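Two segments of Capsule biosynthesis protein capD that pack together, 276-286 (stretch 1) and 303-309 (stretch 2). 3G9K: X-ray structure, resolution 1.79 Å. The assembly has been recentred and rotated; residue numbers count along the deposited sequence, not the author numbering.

Stretch 1, residues 276-286: RIAYQDRKKNL
Stretch 2 303-309: KYISTMK

Stretch 1 is helical from Arg 276, in a helix that begins earlier in the chain, through at least Lys 283. It is held by i+4 to i backbone bonds such as Asp 281 N to Ile 277 O at 3.1 Å. Stretch 2 enters as the end of a helix, 303-306, then continues as loop. Together they bury 296 Å². The contacts run in opposite order: Tyr 304 meets Asp 281, and Lys 309 meets Ile 277.

Tyr 304 (chi1 t, -169°; chi2 95°) points toward stretch 1. Tyr 304 OH donates a short hydrogen bond, 2.5 Å, to OD2 of Asp 281 (chi1 t, -150°). The carboxylate oxygen lies at the ring edge, near the ring plane, where a phenol donates well.

At Thr 307 (phi/psi -89/3; chi1 p) the chain leaves the helix. Thr 307 OG1 donates to Tyr 304 O at 2.8 Å, tying the turn to the helix. Met 308, a selenomethionine, is extended (-79/128) with rotamers m, t, p. Met 308 N bonds Ile 305 O at 3.2 Å. Met 308 CE packs on Ile 277 CG2 at 3.9 Å, an apolar contact, and lies 3.5 Å from Asp 281 OD1. Ile 277 is m, t.

The closest CA pair is Lys 309 CA and Ile 277 CA, 5.9 Å apart. The Lys 309 CA-to-CB bond points away, and its backbone makes the contact: Ile 277 CG2 lies 4.1 Å from Lys 309 C.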

ATOM      1  N   ARG A 276       0.853 -21.472   1.296  1.00 35.74           N
ATOM      2  CA  ARG A 276       0.217 -22.161   0.165  1.00 36.50           C
ATOM      3  C   ARG A 276      -1.186 -22.646   0.551  1.00 35.91           C
ATOM      4  O   ARG A 276      -2.087 -22.567  -0.256  1.00 36.17           O
ATOM      5  CB  ARG A 276       1.099 -23.256  -0.445  1.00 37.14           C
ATOM      6  CG  ARG A 276       1.336 -24.444   0.404  1.00 38.31           C
ATOM      7  CD  ARG A 276       1.501 -25.745  -0.417  1.00 39.67           C
ATOM      8  NE  ARG A 276       1.558 -26.822   0.567  1.00 42.59           N
ATOM      9  CZ  ARG A 276       2.676 -27.299   1.115  1.00 44.43           C
ATOM     10  NH1 ARG A 276       3.869 -26.892   0.711  1.00 46.58           N
ATOM     11  NH2 ARG A 276       2.604 -28.243   2.045  1.00 46.27           N
ATOM     12  N   ILE A 277      -1.397 -23.053   1.797  1.00 35.98           N
ATOM     13  CA  ILE A 277      -2.760 -23.358   2.246  1.00 36.35           C
ATOM     14  C   ILE A 277      -3.675 -22.159   2.000  1.00 36.52           C
ATOM     15  O   ILE A 277      -4.684 -22.263   1.324  1.00 36.22           O
ATOM     16  CB  ILE A 277      -2.835 -23.724   3.739  1.00 36.26           C
ATOM     17  CG1 ILE A 277      -2.187 -25.091   3.991  1.00 36.96           C
ATOM     18  CG2 ILE A 277      -4.287 -23.792   4.182  1.00 36.70           C
ATOM     19  CD1 ILE A 277      -2.002 -25.437   5.474  1.00 37.04           C
ATOM     20  N   ALA A 278      -3.295 -21.007   2.539  1.00 36.27           N
ATOM     21  CA  ALA A 278      -4.118 -19.813   2.412  1.00 36.79           C
ATOM     22  C   ALA A 278      -4.263 -19.355   0.957  1.00 37.11           C
ATOM     23  O   ALA A 278      -5.360 -18.988   0.537  1.00 36.81           O
ATOM     24  CB  ALA A 278      -3.561 -18.699   3.276  1.00 36.09           C
ATOM     25  N   TYR A 279      -3.170 -19.367   0.192  1.00 37.48           N
ATOM     26  CA  TYR A 279      -3.233 -18.953  -1.216  1.00 38.18           C
ATOM     27  C   TYR A 279      -4.147 -19.880  -2.003  1.00 39.01           C
ATOM     28  O   TYR A 279      -4.902 -19.432  -2.871  1.00 38.02           O
ATOM     29  CB  TYR A 279      -1.859 -18.927  -1.871  1.00 37.72           C
ATOM     30  CG  TYR A 279      -1.031 -17.674  -1.575  1.00 36.92           C
ATOM     31  CD1 TYR A 279      -0.434 -16.955  -2.612  1.00 37.18           C
ATOM     32  CD2 TYR A 279      -0.849 -17.217  -0.266  1.00 37.09           C
ATOM     33  CE1 TYR A 279       0.330 -15.827  -2.353  1.00 36.93           C
ATOM     34  CE2 TYR A 279      -0.083 -16.078   0.003  1.00 37.26           C
ATOM     35  CZ  TYR A 279       0.510 -15.398  -1.038  1.00 37.08           C
ATOM     36  OH  TYR A 279       1.269 -14.271  -0.784  1.00 35.67           O
ATOM     37  N   GLN A 280      -4.084 -21.174  -1.692  1.00 40.45           N
ATOM     38  CA  GLN A 280      -5.003 -22.143  -2.297  1.00 42.16           C
ATOM     39  C   GLN A 280      -6.465 -21.767  -2.048  1.00 43.31           C
ATOM     40  O   GLN A 280      -7.263 -21.640  -2.987  1.00 43.47           O
ATOM     41  CB  GLN A 280      -4.730 -23.541  -1.744  1.00 42.12           C
ATOM     42  CG  GLN A 280      -3.502 -24.201  -2.339  1.00 43.09           C
ATOM     43  CD  GLN A 280      -3.298 -25.615  -1.827  1.00 43.15           C
ATOM     44  OE1 GLN A 280      -4.097 -26.130  -1.018  1.00 44.76           O
ATOM     45  NE2 GLN A 280      -2.228 -26.256  -2.290  1.00 43.02           N
ATOM     46  N   ASP A 281      -6.798 -21.596  -0.773  1.00 44.55           N
ATOM     47  CA  ASP A 281      -8.133 -21.193  -0.333  1.00 45.85           C
ATOM     48  C   ASP A 281      -8.660 -19.945  -1.065  1.00 47.31           C
ATOM     49  O   ASP A 281      -9.850 -19.851  -1.368  1.00 47.56           O
ATOM     50  CB  ASP A 281      -8.102 -20.924   1.181  1.00 45.66           C
ATOM     51  CG  ASP A 281      -9.426 -21.201   1.851  1.00 45.61           C
ATOM     52  OD1 ASP A 281      -9.632 -22.344   2.297  1.00 45.76           O
ATOM     53  OD2 ASP A 281     -10.255 -20.277   1.952  1.00 45.68           O
ATOM     54  N   ARG A 282      -7.775 -18.980  -1.324  1.00 49.09           N
ATOM     55  CA  ARG A 282      -8.127 -17.780  -2.088  1.00 50.18           C
ATOM     56  C   ARG A 282      -8.419 -18.147  -3.529  1.00 52.50           C
ATOM     57  O   ARG A 282      -9.323 -17.594  -4.147  1.00 52.90           O
ATOM     58  CB  ARG A 282      -6.972 -16.778  -2.049  1.00 50.31           C
ATOM     59  CG  ARG A 282      -7.237 -15.421  -2.688  1.00 49.93           C
ATOM     60  CD  ARG A 282      -5.978 -14.578  -2.521  1.00 50.59           C
ATOM     61  NE  ARG A 282      -6.031 -13.263  -3.154  1.00 50.58           N
ATOM     62  CZ  ARG A 282      -5.628 -12.992  -4.393  1.00 50.54           C
ATOM     63  NH1 ARG A 282      -5.696 -11.744  -4.834  1.00 50.27           N
ATOM     64  NH2 ARG A 282      -5.161 -13.946  -5.195  1.00 50.75           N
ATOM     65  N   LYS A 283      -7.640 -19.089  -4.047  1.00 55.25           N
ATOM     66  CA  LYS A 283      -7.721 -19.498  -5.440  1.00 57.23           C
ATOM     67  C   LYS A 283      -9.055 -20.179  -5.704  1.00 58.23           C
ATOM     68  O   LYS A 283      -9.797 -19.776  -6.616  1.00 58.78           O
ATOM     69  CB  LYS A 283      -6.552 -20.436  -5.789  1.00 57.10           C
ATOM     70  CG  LYS A 283      -6.283 -20.620  -7.286  1.00 56.76           C
ATOM     71  CD  LYS A 283      -5.345 -21.804  -7.546  1.00 57.41           C
ATOM     72  CE  LYS A 283      -6.059 -23.160  -7.388  1.00 57.68           C
ATOM     73  NZ  LYS A 283      -5.139 -24.330  -7.564  1.00 57.26           N
ATOM     74  N   LYS A 284      -9.381 -21.184  -4.893  1.00 59.34           N
ATOM     75  CA  LYS A 284     -10.610 -21.953  -5.105  1.00 60.24           C
ATOM     76  C   LYS A 284     -11.871 -21.108  -4.915  1.00 60.92           C
ATOM     77  O   LYS A 284     -12.947 -21.470  -5.408  1.00 61.17           O
ATOM     78  CB  LYS A 284     -10.649 -23.192  -4.208  1.00 60.26           C
ATOM     79  CG  LYS A 284     -10.894 -22.926  -2.733  1.00 60.69           C
ATOM     80  CD  LYS A 284     -10.975 -24.240  -1.944  1.00 60.95           C
ATOM     81  CE  LYS A 284      -9.597 -24.900  -1.750  1.00 61.31           C
ATOM     82  NZ  LYS A 284      -9.710 -26.310  -1.262  1.00 60.91           N
ATOM     83  N   ASN A 285     -11.714 -19.992  -4.198  1.00 61.72           N
ATOM     84  CA  ASN A 285     -12.791 -19.043  -3.938  1.00 62.11           C
ATOM     85  C   ASN A 285     -12.705 -17.764  -4.782  1.00 62.69           C
ATOM     86  O   ASN A 285     -13.576 -16.902  -4.671  1.00 62.94           O
ATOM     87  CB  ASN A 285     -12.834 -18.709  -2.438  1.00 62.30           C
ATOM     88  CG  ASN A 285     -13.277 -19.906  -1.585  1.00 62.79           C
ATOM     89  OD1 ASN A 285     -12.566 -20.348  -0.672  1.00 61.76           O
ATOM     90  ND2 ASN A 285     -14.458 -20.441  -1.897  1.00 62.82           N
ATOM     91  N   LEU A 286     -11.663 -17.627  -5.613  1.00 63.21           N
ATOM     92  CA  LEU A 286     -11.683 -16.628  -6.694  1.00 63.34           C
ATOM     93  C   LEU A 286     -12.716 -17.074  -7.716  1.00 63.67           C
ATOM     94  O   LEU A 286     -13.375 -16.242  -8.343  1.00 64.11           O
ATOM     95  CB  LEU A 286     -10.320 -16.458  -7.390  1.00 63.49           C
ATOM     96  CG  LEU A 286      -9.160 -15.709  -6.705  1.00 63.71           C
ATOM     97  CD1 LEU A 286      -8.338 -14.911  -7.725  1.00 63.23           C
ATOM     98  CD2 LEU A 286      -9.642 -14.789  -5.595  1.00 64.04           C
ATOM     99  N   LYS A 303     -13.301 -21.386  13.365  1.00 40.11           N
ATOM    100  CA  LYS A 303     -13.837 -22.646  12.838  1.00 40.74           C
ATOM    101  C   LYS A 303     -13.471 -22.862  11.373  1.00 40.73           C
ATOM    102  O   LYS A 303     -13.205 -23.988  10.950  1.00 40.40           O
ATOM    103  CB  LYS A 303     -15.358 -22.731  13.045  1.00 41.30           C
ATOM    104  CG  LYS A 303     -15.772 -23.322  14.426  1.00 42.78           C
ATOM    105  CD  LYS A 303     -17.071 -24.127  14.321  1.00 42.64           C
ATOM    106  CE  LYS A 303     -17.650 -24.533  15.686  1.00 43.86           C
ATOM    107  NZ  LYS A 303     -18.726 -25.575  15.553  1.00 45.19           N
ATOM    108  N   TYR A 304     -13.434 -21.787  10.593  1.00 40.72           N
ATOM    109  CA  TYR A 304     -12.980 -21.906   9.213  1.00 41.27           C
ATOM    110  C   TYR A 304     -11.494 -22.270   9.170  1.00 41.33           C
ATOM    111  O   TYR A 304     -11.105 -23.161   8.417  1.00 40.76           O
ATOM    112  CB  TYR A 304     -13.229 -20.619   8.424  1.00 41.07           C
ATOM    113  CG  TYR A 304     -13.009 -20.782   6.938  1.00 40.37           C
ATOM    114  CD1 TYR A 304     -14.070 -21.068   6.093  1.00 39.41           C
ATOM    115  CD2 TYR A 304     -11.741 -20.682   6.386  1.00 39.00           C
ATOM    116  CE1 TYR A 304     -13.882 -21.227   4.740  1.00 40.43           C
ATOM    117  CE2 TYR A 304     -11.537 -20.848   5.039  1.00 39.86           C
ATOM    118  CZ  TYR A 304     -12.611 -21.121   4.212  1.00 40.88           C
ATOM    119  OH  TYR A 304     -12.418 -21.277   2.851  1.00 41.48           O
ATOM    120  N   ILE A 305     -10.679 -21.569   9.966  1.00 42.08           N
ATOM    121  CA  ILE A 305      -9.237 -21.859  10.069  1.00 42.95           C
ATOM    122  C   ILE A 305      -9.007 -23.323  10.515  1.00 43.89           C
ATOM    123  O   ILE A 305      -8.098 -23.993  10.010  1.00 43.82           O
ATOM    124  CB  ILE A 305      -8.483 -20.857  11.011  1.00 43.00           C
ATOM    125  CG1 ILE A 305      -8.042 -19.593  10.241  1.00 43.54           C
ATOM    126  CG2 ILE A 305      -7.222 -21.480  11.595  1.00 41.84           C
ATOM    127  CD1 ILE A 305      -9.167 -18.793   9.651  1.00 43.96           C
ATOM    128  N   SER A 306      -9.838 -23.798  11.452  1.00 45.34           N
ATOM    129  CA  SER A 306      -9.861 -25.219  11.887  1.00 45.86           C
ATOM    130  C   SER A 306      -9.897 -26.200  10.732  1.00 46.34           C
ATOM    131  O   SER A 306      -9.182 -27.209  10.740  1.00 47.14           O
ATOM    132  CB  SER A 306     -11.097 -25.512  12.742  1.00 45.73           C
ATOM    133  OG  SER A 306     -10.908 -25.115  14.078  1.00 47.82           O
ATOM    134  N   THR A 307     -10.723 -25.920   9.746  1.00 46.89           N
ATOM    135  CA  THR A 307     -10.913 -26.815   8.607  1.00 46.89           C
ATOM    136  C   THR A 307      -9.976 -26.606   7.433  1.00 47.08           C
ATOM    137  O   THR A 307     -10.120 -27.228   6.415  1.00 47.96           O
ATOM    138  CB  THR A 307     -12.352 -26.736   8.100  1.00 47.15           C
ATOM    139  OG1 THR A 307     -12.643 -25.411   7.692  1.00 47.33           O
ATOM    140  CG2 THR A 307     -13.279 -27.058   9.193  1.00 47.04           C
HETATM  141  N   MSE A 308      -9.054 -25.742   7.501  1.00 47.95           N
HETATM  142  CA  MSE A 308      -8.170 -25.392   6.387  1.00 47.45           C
HETATM  143  C   MSE A 308      -7.050 -26.410   6.189  1.00 48.35           C
HETATM  144  O   MSE A 308      -6.330 -26.747   7.132  1.00 48.59           O
HETATM  145  CB  MSE A 308      -7.583 -23.991   6.582  1.00 46.62           C
HETATM  146  CG  MSE A 308      -8.619 -22.884   6.568  1.00 42.37           C
HETATM  147 SE   MSE A 308      -7.806 -21.117   6.436  0.50 29.73          SE
HETATM  148  CE  MSE A 308      -7.217 -21.237   4.608  1.00 33.77           C
ATOM    149  N   LYS A 309      -6.941 -26.868   4.999  1.00 49.25           N
ATOM    150  CA  LYS A 309      -5.893 -27.802   4.641  1.00 49.98           C
ATOM    151  C   LYS A 309      -5.394 -27.617   3.206  1.00 50.35           C
ATOM    152  O   LYS A 309      -4.543 -28.372   2.737  1.00 51.47           O
ATOM    153  CB  LYS A 309      -6.400 -29.225   4.833  1.00 50.77           C
ATOM    154  CG  LYS A 309      -5.418 -30.207   5.371  1.00 52.11           C
ATOM    155  CD  LYS A 309      -6.170 -31.407   5.853  1.00 51.53           C
ATOM    156  CE  LYS A 309      -5.272 -32.603   5.995  1.00 53.42           C
ATOM    157  NZ  LYS A 309      -6.007 -33.783   6.512  1.00 54.36           N
TER